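Local coordinates for protein Non-reducing end beta-L-arabinofuranosidase (Bacteroides thetaiotaomicron, PDB 5MQO) that probably hydrolyses glycosidic bonds in plant pectin, as an aceric acidase of glycoside hydrolase family 127, at residues S232-R237 and G272-G277; N266-R271 and A305-V310; G352-Y355 and S359-K362. All blocks are in the same frame, centred on the assembly; numbering follows the deposited sequence.

Contact 1 of 3, residues S232-R237 and G272-G277; sequences SAELAR and GMVESG
This is a light surface contact between two loops, with A233 and E234 on one side and V274 and E275 on the other. Segment 232-237 follows helix 212-230, and segment 272-277 follows helix 258-270. V274 is the apolar centre. Its CB points at the other loop. CG1 is roughly anti to the backbone N (chi1 150°), which leaves CG2 as the branch that touches. V274 CG2 lies 3.9 Å from the backbone O of A233 and 4.1 Å from CG of E234. Here the methylene part of E234, not its carboxylate, meets the valine. The E234 chain bends at chi2 (137°) and turns the carboxylate away from V274, toward the side where E275 ends. E234 OE1 and E275 OE1 are then 4.1 Å apart. The two carboxylate planes are turned 55° from each other. No bond joins these like charges, so their approach probably costs some energy, reduced by solvent because both residues are exposed. No hydrogen bond crosses between the loops. Segment 232-237 has bonds of its own. A type I beta turn runs from S232 to L235, closed by L235 N to S232 O at 2.7 Å. R237 NH2 adds a weak bond to E234 O at 3.1 Å, with the carbonyl oxygen at the edge of the guanidinium and in its plane. Beyond the pair, M273 rests on P286. Meetings of this kind, between loops that connect successive helices, fit the mainly helical catalytic domain of family GH127, of the six-hairpin glycosidase clan.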
ATOM      1  N   SER A 232      32.476   7.126   6.131  1.00103.33           N
ATOM      2  CA  SER A 232      32.892   7.883   4.951  1.00110.47           C
ATOM      3  C   SER A 232      31.712   8.390   4.116  1.00110.90           C
ATOM      4  O   SER A 232      30.746   7.656   3.880  1.00105.35           O
ATOM      5  CB  SER A 232      33.834   7.047   4.080  1.00110.90           C
ATOM      6  OG  SER A 232      33.247   5.801   3.775  1.00111.85           O
ATOM      7  N   ALA A 233      31.832   9.656   3.690  1.00116.46           N
ATOM      8  CA  ALA A 233      30.869  10.365   2.836  1.00115.73           C
ATOM      9  C   ALA A 233      30.309   9.447   1.766  1.00114.94           C
ATOM     10  O   ALA A 233      29.097   9.382   1.567  1.00104.64           O
ATOM     11  CB  ALA A 233      31.548  11.574   2.187  1.00115.16           C
ATOM     12  N   GLU A 234      31.221   8.715   1.118  1.00122.57           N
ATOM     13  CA  GLU A 234      30.897   7.707   0.095  1.00123.91           C
ATOM     14  C   GLU A 234      30.576   6.318   0.693  1.00117.91           C
ATOM     15  O   GLU A 234      31.036   5.294   0.182  1.00114.88           O
ATOM     16  CB  GLU A 234      32.033   7.620  -0.964  1.00128.17           C
ATOM     17  CG  GLU A 234      32.170   8.859  -1.861  1.00129.94           C
ATOM     18  CD  GLU A 234      33.617   9.302  -2.099  1.00132.05           C
ATOM     19  OE1 GLU A 234      34.480   8.456  -2.409  1.00131.71           O
ATOM     20  OE2 GLU A 234      33.899  10.513  -1.980  1.00132.27           O
ATOM     21  N   LEU A 235      29.820   6.293   1.791  1.00114.56           N
ATOM     22  CA  LEU A 235      28.971   5.154   2.113  1.00116.71           C
ATOM     23  C   LEU A 235      27.516   5.608   1.859  1.00119.83           C
ATOM     24  O   LEU A 235      26.830   6.151   2.733  1.00108.26           O
ATOM     25  CB  LEU A 235      29.193   4.610   3.543  1.00113.19           C
ATOM     26  CG  LEU A 235      30.487   3.844   3.889  1.00111.46           C
ATOM     27  CD1 LEU A 235      30.374   3.030   5.170  1.00109.50           C
ATOM     28  CD2 LEU A 235      30.913   2.913   2.771  1.00113.04           C
ATOM     29  N   ALA A 236      27.110   5.444   0.599  1.00121.02           N
ATOM     30  CA  ALA A 236      25.714   5.422   0.196  1.00118.37           C
ATOM     31  C   ALA A 236      25.060   4.085   0.612  1.00122.70           C
ATOM     32  O   ALA A 236      23.840   4.045   0.782  1.00126.51           O
ATOM     33  CB  ALA A 236      25.601   5.635  -1.321  1.00114.75           C
ATOM     34  N   ARG A 237      25.867   3.020   0.805  1.00127.33           N
ATOM     35  CA  ARG A 237      25.381   1.622   1.031  1.00135.59           C
ATOM     36  C   ARG A 237      24.709   1.354   2.377  1.00139.12           C
ATOM     37  O   ARG A 237      23.689   0.661   2.442  1.00139.69           O
ATOM     38  CB  ARG A 237      26.516   0.590   0.855  1.00139.72           C
ATOM     39  CG  ARG A 237      26.691   0.077  -0.572  1.00143.78           C
ATOM     40  CD  ARG A 237      28.154  -0.129  -0.938  1.00146.72           C
ATOM     41  NE  ARG A 237      28.912   1.129  -0.869  1.00149.63           N
ATOM     42  CZ  ARG A 237      30.129   1.332  -1.379  1.00154.53           C
ATOM     43  NH1 ARG A 237      30.782   0.377  -2.046  1.00154.63           N
ATOM     44  NH2 ARG A 237      30.701   2.527  -1.232  1.00157.08           N
ATOM     45  N   GLY A 272      23.276  12.646  -3.653  1.00 63.20           N
ATOM     46  CA  GLY A 272      23.819  13.271  -4.841  1.00 62.99           C
ATOM     47  C   GLY A 272      24.985  14.187  -4.601  1.00 62.91           C
ATOM     48  O   GLY A 272      25.322  14.947  -5.474  1.00 62.40           O
ATOM     49  N   MET A 273      25.608  14.106  -3.429  1.00 67.23           N
ATOM     50  CA  MET A 273      26.820  14.851  -3.127  1.00 70.55           C
ATOM     51  C   MET A 273      27.944  13.804  -3.091  1.00 71.97           C
ATOM     52  O   MET A 273      28.741  13.718  -2.167  1.00 68.82           O
ATOM     53  CB  MET A 273      26.648  15.620  -1.810  1.00 73.77           C
ATOM     54  CG  MET A 273      25.385  16.486  -1.719  1.00 77.44           C
ATOM     55  SD  MET A 273      25.206  17.886  -2.874  1.00 83.09           S
ATOM     56  CE  MET A 273      26.131  19.169  -2.035  1.00 83.44           C
ATOM     57  N   VAL A 274      27.992  13.003  -4.146  1.00 78.92           N
ATOM     58  CA  VAL A 274      28.880  11.856  -4.217  1.00 86.34           C
ATOM     59  C   VAL A 274      29.221  11.665  -5.680  1.00 88.37           C
ATOM     60  O   VAL A 274      28.461  12.050  -6.560  1.00 87.68           O
ATOM     61  CB  VAL A 274      28.226  10.594  -3.562  1.00 92.47           C
ATOM     62  CG1 VAL A 274      28.687   9.262  -4.174  1.00 94.04           C
ATOM     63  CG2 VAL A 274      28.469  10.599  -2.046  1.00 93.25           C
ATOM     64  N   GLU A 275      30.401  11.120  -5.925  1.00 93.23           N
ATOM     65  CA  GLU A 275      30.796  10.754  -7.264  1.00 97.85           C
ATOM     66  C   GLU A 275      29.932   9.582  -7.777  1.00 95.67           C
ATOM     67  O   GLU A 275      29.688   8.613  -7.049  1.00 96.26           O
ATOM     68  CB  GLU A 275      32.273  10.367  -7.266  1.00102.87           C
ATOM     69  CG  GLU A 275      33.213  11.533  -7.032  1.00105.06           C
ATOM     70  CD  GLU A 275      34.660  11.087  -6.937  1.00106.51           C
ATOM     71  OE1 GLU A 275      34.941  10.242  -6.067  1.00107.29           O
ATOM     72  OE2 GLU A 275      35.507  11.579  -7.717  1.00104.59           O
ATOM     73  N   SER A 276      29.481   9.685  -9.026  1.00 90.48           N
ATOM     74  CA  SER A 276      28.714   8.624  -9.691  1.00 88.42           C
ATOM     75  C   SER A 276      27.688   7.899  -8.769  1.00 81.63           C
ATOM     76  O   SER A 276      27.766   6.690  -8.454  1.00 75.98           O
ATOM     77  CB  SER A 276      29.665   7.664 -10.422  1.00 93.28           C
ATOM     78  OG  SER A 276      30.867   7.488  -9.689  1.00 94.33           O
ATOM     79  N   GLY A 277      26.721   8.687  -8.325  1.00 72.27           N
ATOM     80  CA  GLY A 277      25.452   8.127  -7.917  1.00 67.88           C
ATOM     81  C   GLY A 277      24.687   7.673  -9.161  1.00 63.80           C
ATOM     82  O   GLY A 277      25.143   7.843 -10.293  1.00 58.79           O
TER

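Contact 2 of 3, residues N266-R271 and A305-V310; sequences NLIDIR and AGVADV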
ATOM      1  N   ASN A 266      20.030  15.594   7.188  1.00 63.03           N
ATOM      2  CA  ASN A 266      21.320  15.318   6.539  1.00 66.06           C
ATOM      3  C   ASN A 266      21.248  14.194   5.507  1.00 64.86           C
ATOM      4  O   ASN A 266      21.798  14.315   4.413  1.00 66.32           O
ATOM      5  CB  ASN A 266      22.428  15.026   7.568  1.00 69.27           C
ATOM      6  CG  ASN A 266      22.815  16.261   8.363  1.00 73.25           C
ATOM      7  OD1 ASN A 266      22.895  17.369   7.819  1.00 77.25           O
ATOM      8  ND2 ASN A 266      23.032  16.087   9.660  1.00 74.77           N
ATOM      9  N   LEU A 267      20.539  13.130   5.850  1.00 63.24           N
ATOM     10  CA  LEU A 267      20.336  12.023   4.941  1.00 64.37           C
ATOM     11  C   LEU A 267      19.738  12.435   3.584  1.00 63.11           C
ATOM     12  O   LEU A 267      20.092  11.853   2.561  1.00 64.42           O
ATOM     13  CB  LEU A 267      19.518  10.927   5.631  1.00 67.50           C
ATOM     14  CG  LEU A 267      20.341  10.206   6.726  1.00 70.23           C
ATOM     15  CD1 LEU A 267      19.453   9.513   7.741  1.00 70.66           C
ATOM     16  CD2 LEU A 267      21.309   9.192   6.132  1.00 72.37           C
ATOM     17  N   ILE A 268      18.870  13.453   3.573  1.00 62.99           N
ATOM     18  CA  ILE A 268      18.306  14.031   2.321  1.00 60.31           C
ATOM     19  C   ILE A 268      19.349  14.922   1.612  1.00 62.27           C
ATOM     20  O   ILE A 268      19.621  14.802   0.378  1.00 64.43           O
ATOM     21  CB  ILE A 268      17.026  14.854   2.615  1.00 56.68           C
ATOM     22  CG1 ILE A 268      15.908  13.952   3.140  1.00 56.19           C
ATOM     23  CG2 ILE A 268      16.537  15.531   1.353  1.00 57.67           C
ATOM     24  CD1 ILE A 268      14.698  14.685   3.690  1.00 56.56           C
ATOM     25  N   ASP A 269      19.929  15.822   2.400  1.00 60.79           N
ATOM     26  CA  ASP A 269      20.947  16.740   1.899  1.00 62.86           C
ATOM     27  C   ASP A 269      22.150  16.060   1.234  1.00 61.29           C
ATOM     28  O   ASP A 269      22.716  16.619   0.317  1.00 60.15           O
ATOM     29  CB  ASP A 269      21.427  17.675   3.025  1.00 63.51           C
ATOM     30  CG  ASP A 269      20.386  18.721   3.403  1.00 62.72           C
ATOM     31  OD1 ASP A 269      19.285  18.765   2.799  1.00 60.64           O
ATOM     32  OD2 ASP A 269      20.694  19.505   4.305  1.00 62.70           O
ATOM     33  N   ILE A 270      22.539  14.888   1.723  1.00 60.97           N
ATOM     34  CA  ILE A 270      23.652  14.151   1.169  1.00 62.57           C
ATOM     35  C   ILE A 270      23.347  13.589  -0.224  1.00 61.18           C
ATOM     36  O   ILE A 270      24.217  13.581  -1.068  1.00 58.97           O
ATOM     37  CB  ILE A 270      24.104  13.033   2.123  1.00 67.25           C
ATOM     38  CG1 ILE A 270      25.121  13.592   3.107  1.00 71.73           C
ATOM     39  CG2 ILE A 270      24.750  11.859   1.376  1.00 71.07           C
ATOM     40  CD1 ILE A 270      25.472  12.634   4.240  1.00 76.67           C
ATOM     41  N   ARG A 271      22.136  13.102  -0.468  1.00 59.63           N
ATOM     42  CA  ARG A 271      21.856  12.469  -1.741  1.00 58.91           C
ATOM     43  C   ARG A 271      22.444  13.283  -2.841  1.00 60.22           C
ATOM     44  O   ARG A 271      22.131  14.457  -2.967  1.00 60.28           O
ATOM     45  CB  ARG A 271      20.376  12.396  -2.046  1.00 58.66           C
ATOM     46  CG  ARG A 271      19.660  11.455  -1.166  1.00 59.95           C
ATOM     47  CD  ARG A 271      18.364  10.979  -1.758  1.00 59.59           C
ATOM     48  NE  ARG A 271      18.225   9.627  -1.255  1.00 59.64           N
ATOM     49  CZ  ARG A 271      18.510   8.533  -1.935  1.00 60.60           C
ATOM     50  NH1 ARG A 271      18.860   8.590  -3.213  1.00 60.95           N
ATOM     51  NH2 ARG A 271      18.384   7.356  -1.340  1.00 63.25           N
ATOM     52  N   ALA A 305       8.457   8.836   0.571  1.00 48.22           N
ATOM     53  CA  ALA A 305       7.788   8.737   1.846  1.00 50.25           C
ATOM     54  C   ALA A 305       8.559   9.423   2.956  1.00 51.84           C
ATOM     55  O   ALA A 305       8.004  10.251   3.689  1.00 51.65           O
ATOM     56  CB  ALA A 305       7.618   7.273   2.203  1.00 51.50           C
ATOM     57  N   GLY A 306       9.833   9.040   3.080  1.00 52.09           N
ATOM     58  CA  GLY A 306      10.739   9.561   4.100  1.00 50.80           C
ATOM     59  C   GLY A 306      10.868  11.062   4.010  1.00 50.99           C
ATOM     60  O   GLY A 306      10.869  11.739   5.033  1.00 54.50           O
ATOM     61  N   VAL A 307      10.955  11.588   2.793  1.00 47.99           N
ATOM     62  CA  VAL A 307      11.042  13.033   2.591  1.00 47.75           C
ATOM     63  C   VAL A 307       9.772  13.774   3.051  1.00 47.80           C
ATOM     64  O   VAL A 307       9.855  14.865   3.613  1.00 46.85           O
ATOM     65  CB  VAL A 307      11.401  13.352   1.121  1.00 48.23           C
ATOM     66  CG1 VAL A 307      11.243  14.835   0.783  1.00 48.82           C
ATOM     67  CG2 VAL A 307      12.840  12.922   0.849  1.00 48.78           C
ATOM     68  N   ALA A 308       8.608  13.169   2.820  1.00 47.56           N
ATOM     69  CA  ALA A 308       7.345  13.721   3.263  1.00 46.96           C
ATOM     70  C   ALA A 308       7.309  13.785   4.759  1.00 48.06           C
ATOM     71  O   ALA A 308       6.840  14.759   5.334  1.00 46.91           O
ATOM     72  CB  ALA A 308       6.197  12.895   2.760  1.00 46.68           C
ATOM     73  N   ASP A 309       7.835  12.741   5.382  1.00 50.85           N
ATOM     74  CA  ASP A 309       8.029  12.724   6.833  1.00 50.81           C
ATOM     75  C   ASP A 309       8.951  13.845   7.346  1.00 51.68           C
ATOM     76  O   ASP A 309       8.644  14.485   8.354  1.00 53.12           O
ATOM     77  CB  ASP A 309       8.505  11.336   7.295  1.00 50.14           C
ATOM     78  CG  ASP A 309       7.359  10.433   7.683  1.00 50.02           C
ATOM     79  OD1 ASP A 309       6.279  10.964   8.022  1.00 47.57           O
ATOM     80  OD2 ASP A 309       7.546   9.197   7.677  1.00 51.61           O
ATOM     81  N   VAL A 310      10.048  14.124   6.647  1.00 53.36           N
ATOM     82  CA  VAL A 310      10.888  15.278   7.013  1.00 53.06           C
ATOM     83  C   VAL A 310      10.127  16.566   6.785  1.00 54.35           C
ATOM     84  O   VAL A 310      10.145  17.441   7.663  1.00 55.22           O
ATOM     85  CB  VAL A 310      12.243  15.302   6.286  1.00 52.77           C
ATOM     86  CG1 VAL A 310      12.976  16.642   6.502  1.00 51.84           C
ATOM     87  CG2 VAL A 310      13.083  14.118   6.774  1.00 52.95           C
TER
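I268 touches V307 and V310 from a helix whose shortest sound polar bond here is I270 N to N266 O, 2.8 Å. No polar bond crosses the contact. It is made of aliphatic carbons alone, and all three residues are buried. I268 reaches out with its CG1 branch. CG1 is anti to the carbonyl carbon and the chain runs on extended (chi2 170°), which brings CD1 up to the facing helix. CD1 meets V310 tip to tip, 3.5 Å from V310 CG2 and 3.6 Å from V310 CB. It therefore presses on the branch point of this valine as well as its methyls. V307 is approached at an angle instead: its CG2 is 3.8 Å from I268 CD1 and 4.0 Å from I268 CG1. The isoleucine tip thus packs against two valines one helical turn apart. V310 also touches S264 and K265, one turn earlier on the helix of I268. D309 turns to other partners and forms salt bridges with R253 and R394. Helix 258-270 packs here on helix 297-314, which also contacts helix 243-255 through A305 and D309, and helix 317-333 through V307 and A308.

Contact 3 of 3, residues G352-Y355 and S359-K362; sequences GTCY and SIQK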
ATOM      1  N   GLY A 352      16.635   6.572 -24.597  1.00 59.53           N
ATOM      2  CA  GLY A 352      16.496   7.121 -25.948  1.00 58.56           C
ATOM      3  C   GLY A 352      16.587   8.623 -26.075  1.00 58.58           C
ATOM      4  O   GLY A 352      16.232   9.150 -27.109  1.00 57.84           O
ATOM      5  N   THR A 353      17.065   9.306 -25.032  1.00 60.17           N
ATOM      6  CA  THR A 353      17.179  10.778 -25.012  1.00 61.82           C
ATOM      7  C   THR A 353      18.627  11.322 -24.991  1.00 65.89           C
ATOM      8  O   THR A 353      18.837  12.488 -25.316  1.00 68.21           O
ATOM      9  CB  THR A 353      16.478  11.373 -23.770  1.00 59.38           C
ATOM     10  OG1 THR A 353      17.074  10.825 -22.597  1.00 59.11           O
ATOM     11  CG2 THR A 353      14.999  11.070 -23.746  1.00 58.08           C
ATOM     12  N   CYS A 354      19.608  10.497 -24.614  1.00 67.54           N
ATOM     13  CA  CYS A 354      20.940  10.977 -24.295  1.00 67.59           C
ATOM     14  C   CYS A 354      22.017  10.538 -25.306  1.00 71.27           C
ATOM     15  O   CYS A 354      22.028   9.406 -25.815  1.00 69.42           O
ATOM     16  CB  CYS A 354      21.307  10.503 -22.899  1.00 68.12           C
ATOM     17  SG  CYS A 354      22.838  11.181 -22.259  1.00 71.76           S
ATOM     18  N   TYR A 355      22.949  11.458 -25.548  1.00 75.04           N
ATOM     19  CA  TYR A 355      24.013  11.302 -26.538  1.00 75.77           C
ATOM     20  C   TYR A 355      25.369  10.868 -25.946  1.00 79.67           C
ATOM     21  O   TYR A 355      26.164  10.322 -26.686  1.00 80.78           O
ATOM     22  CB  TYR A 355      24.177  12.602 -27.349  1.00 73.66           C
ATOM     23  CG  TYR A 355      23.024  12.902 -28.300  1.00 72.03           C
ATOM     24  CD1 TYR A 355      21.894  13.617 -27.869  1.00 68.00           C
ATOM     25  CD2 TYR A 355      23.067  12.470 -29.644  1.00 71.45           C
ATOM     26  CE1 TYR A 355      20.856  13.899 -28.738  1.00 66.84           C
ATOM     27  CE2 TYR A 355      22.027  12.747 -30.523  1.00 70.04           C
ATOM     28  CZ  TYR A 355      20.929  13.464 -30.067  1.00 69.16           C
ATOM     29  OH  TYR A 355      19.899  13.730 -30.939  1.00 68.79           O
ATOM     30  N   SER A 359      26.783   8.410 -19.669  1.00 72.01           N
ATOM     31  CA  SER A 359      25.666   8.913 -18.853  1.00 68.29           C
ATOM     32  C   SER A 359      24.475   7.952 -18.735  1.00 65.49           C
ATOM     33  O   SER A 359      23.679   8.085 -17.800  1.00 66.62           O
ATOM     34  CB  SER A 359      25.156  10.251 -19.400  1.00 68.45           C
ATOM     35  OG  SER A 359      26.100  11.277 -19.185  1.00 69.68           O
ATOM     36  N   ILE A 360      24.333   7.018 -19.683  1.00 63.50           N
ATOM     37  CA  ILE A 360      23.229   6.048 -19.688  1.00 62.02           C
ATOM     38  C   ILE A 360      23.534   4.873 -18.755  1.00 60.45           C
ATOM     39  O   ILE A 360      24.464   4.111 -18.981  1.00 57.68           O
ATOM     40  CB  ILE A 360      22.928   5.542 -21.108  1.00 62.52           C
ATOM     41  CG1 ILE A 360      22.578   6.728 -22.011  1.00 62.65           C
ATOM     42  CG2 ILE A 360      21.779   4.528 -21.091  1.00 62.77           C
ATOM     43  CD1 ILE A 360      22.557   6.390 -23.479  1.00 63.50           C
ATOM     44  N   GLN A 361      22.734   4.727 -17.702  1.00 59.95           N
ATOM     45  CA  GLN A 361      23.002   3.733 -16.667  1.00 58.94           C
ATOM     46  C   GLN A 361      22.007   2.593 -16.736  1.00 58.38           C
ATOM     47  O   GLN A 361      20.920   2.765 -17.250  1.00 62.18           O
ATOM     48  CB  GLN A 361      22.866   4.380 -15.308  1.00 59.73           C
ATOM     49  CG  GLN A 361      23.884   5.466 -14.992  1.00 60.48           C
ATOM     50  CD  GLN A 361      23.551   6.216 -13.713  1.00 58.98           C
ATOM     51  OE1 GLN A 361      22.457   6.065 -13.133  1.00 60.57           O
ATOM     52  NE2 GLN A 361      24.474   7.035 -13.282  1.00 55.75           N
ATOM     53  N   LYS A 362      22.373   1.434 -16.197  1.00 58.22           N
ATOM     54  CA  LYS A 362      21.399   0.363 -15.919  1.00 56.29           C
ATOM     55  C   LYS A 362      20.489   0.695 -14.718  1.00 54.74           C
ATOM     56  O   LYS A 362      20.917   1.328 -13.759  1.00 49.58           O
ATOM     57  CB  LYS A 362      22.085  -0.999 -15.732  1.00 55.05           C
ATOM     58  CG  LYS A 362      22.517  -1.626 -17.057  1.00 57.16           C
ATOM     59  CD  LYS A 362      23.680  -2.592 -16.906  1.00 58.23           C
ATOM     60  CE  LYS A 362      23.319  -3.748 -15.994  1.00 60.42           C
ATOM     61  NZ  LYS A 362      24.542  -4.364 -15.431  1.00 60.49           N
TER
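No flat side-chain group carries the contact of C354 with S359 and I360. The ring of Y355 is held on a bond that points away from segment 359-362. The amide of Q361 takes no part either: its OE1 accepts a hydrogen bond from D279 N. The carbonyl of C354 is the planar group that does touch. Its O lies 3.9 Å from CD1 of I360, a van der Waals contact between a backbone oxygen and a methyl group. C354 sends its thiol elsewhere. SG is anti to the backbone N (chi1 -173°) and comes to S359, where it meets CB at 3.8 Å. The hydroxyl of S359 is not the partner of the sulfur. S359 OG is hydrogen-bonded to OE1 of E356, in the short link between the two segments. C354 thus touches two consecutive residues, with its sulfur on the serine and its CB on the isoleucine. The two segments belong to a beta hairpin with a long connection. Its strands, 347-349 and 361-364, run antiparallel, and Q361 pairs through its backbone with S349. Segment 352-355 lies within the connection, and S359 and I360 lead into the second strand. I360 closes over C354 with its longer branch. CG1 is 4.1 Å from C354 CB. The chain goes on extended from there (chi2 167°), which sets CD1 beside the C354 carbonyl. No hydrogen bond crosses between the segments, and the CA atoms of C354 and I360 stay 7.1 Å apart. S359 is also tied through its backbone O to NH2 of R284, in the long loop before helix 297-314.

How the contacts relate
All three contacts lie in the GH127 catalytic domain. Contacts 1 and 2 adjoin in sequence at R271 and G272, and their centres are 15 Å apart. Their segments alternate along the chain. Contact 2 is buried, whereas contact 1 lies at the surface. Contact 3 follows later in the chain. Its centre is 21 Å from that of contact 1, and the two touch through G277 O and Q361 NE2, 3.2 Å apart, a probable hydrogen bond. Contacts 2 and 3 do not touch: their nearest atoms are about 11 Å apart. Side chains of both A236 (contact 1) and R271 (contact 2) touch D283.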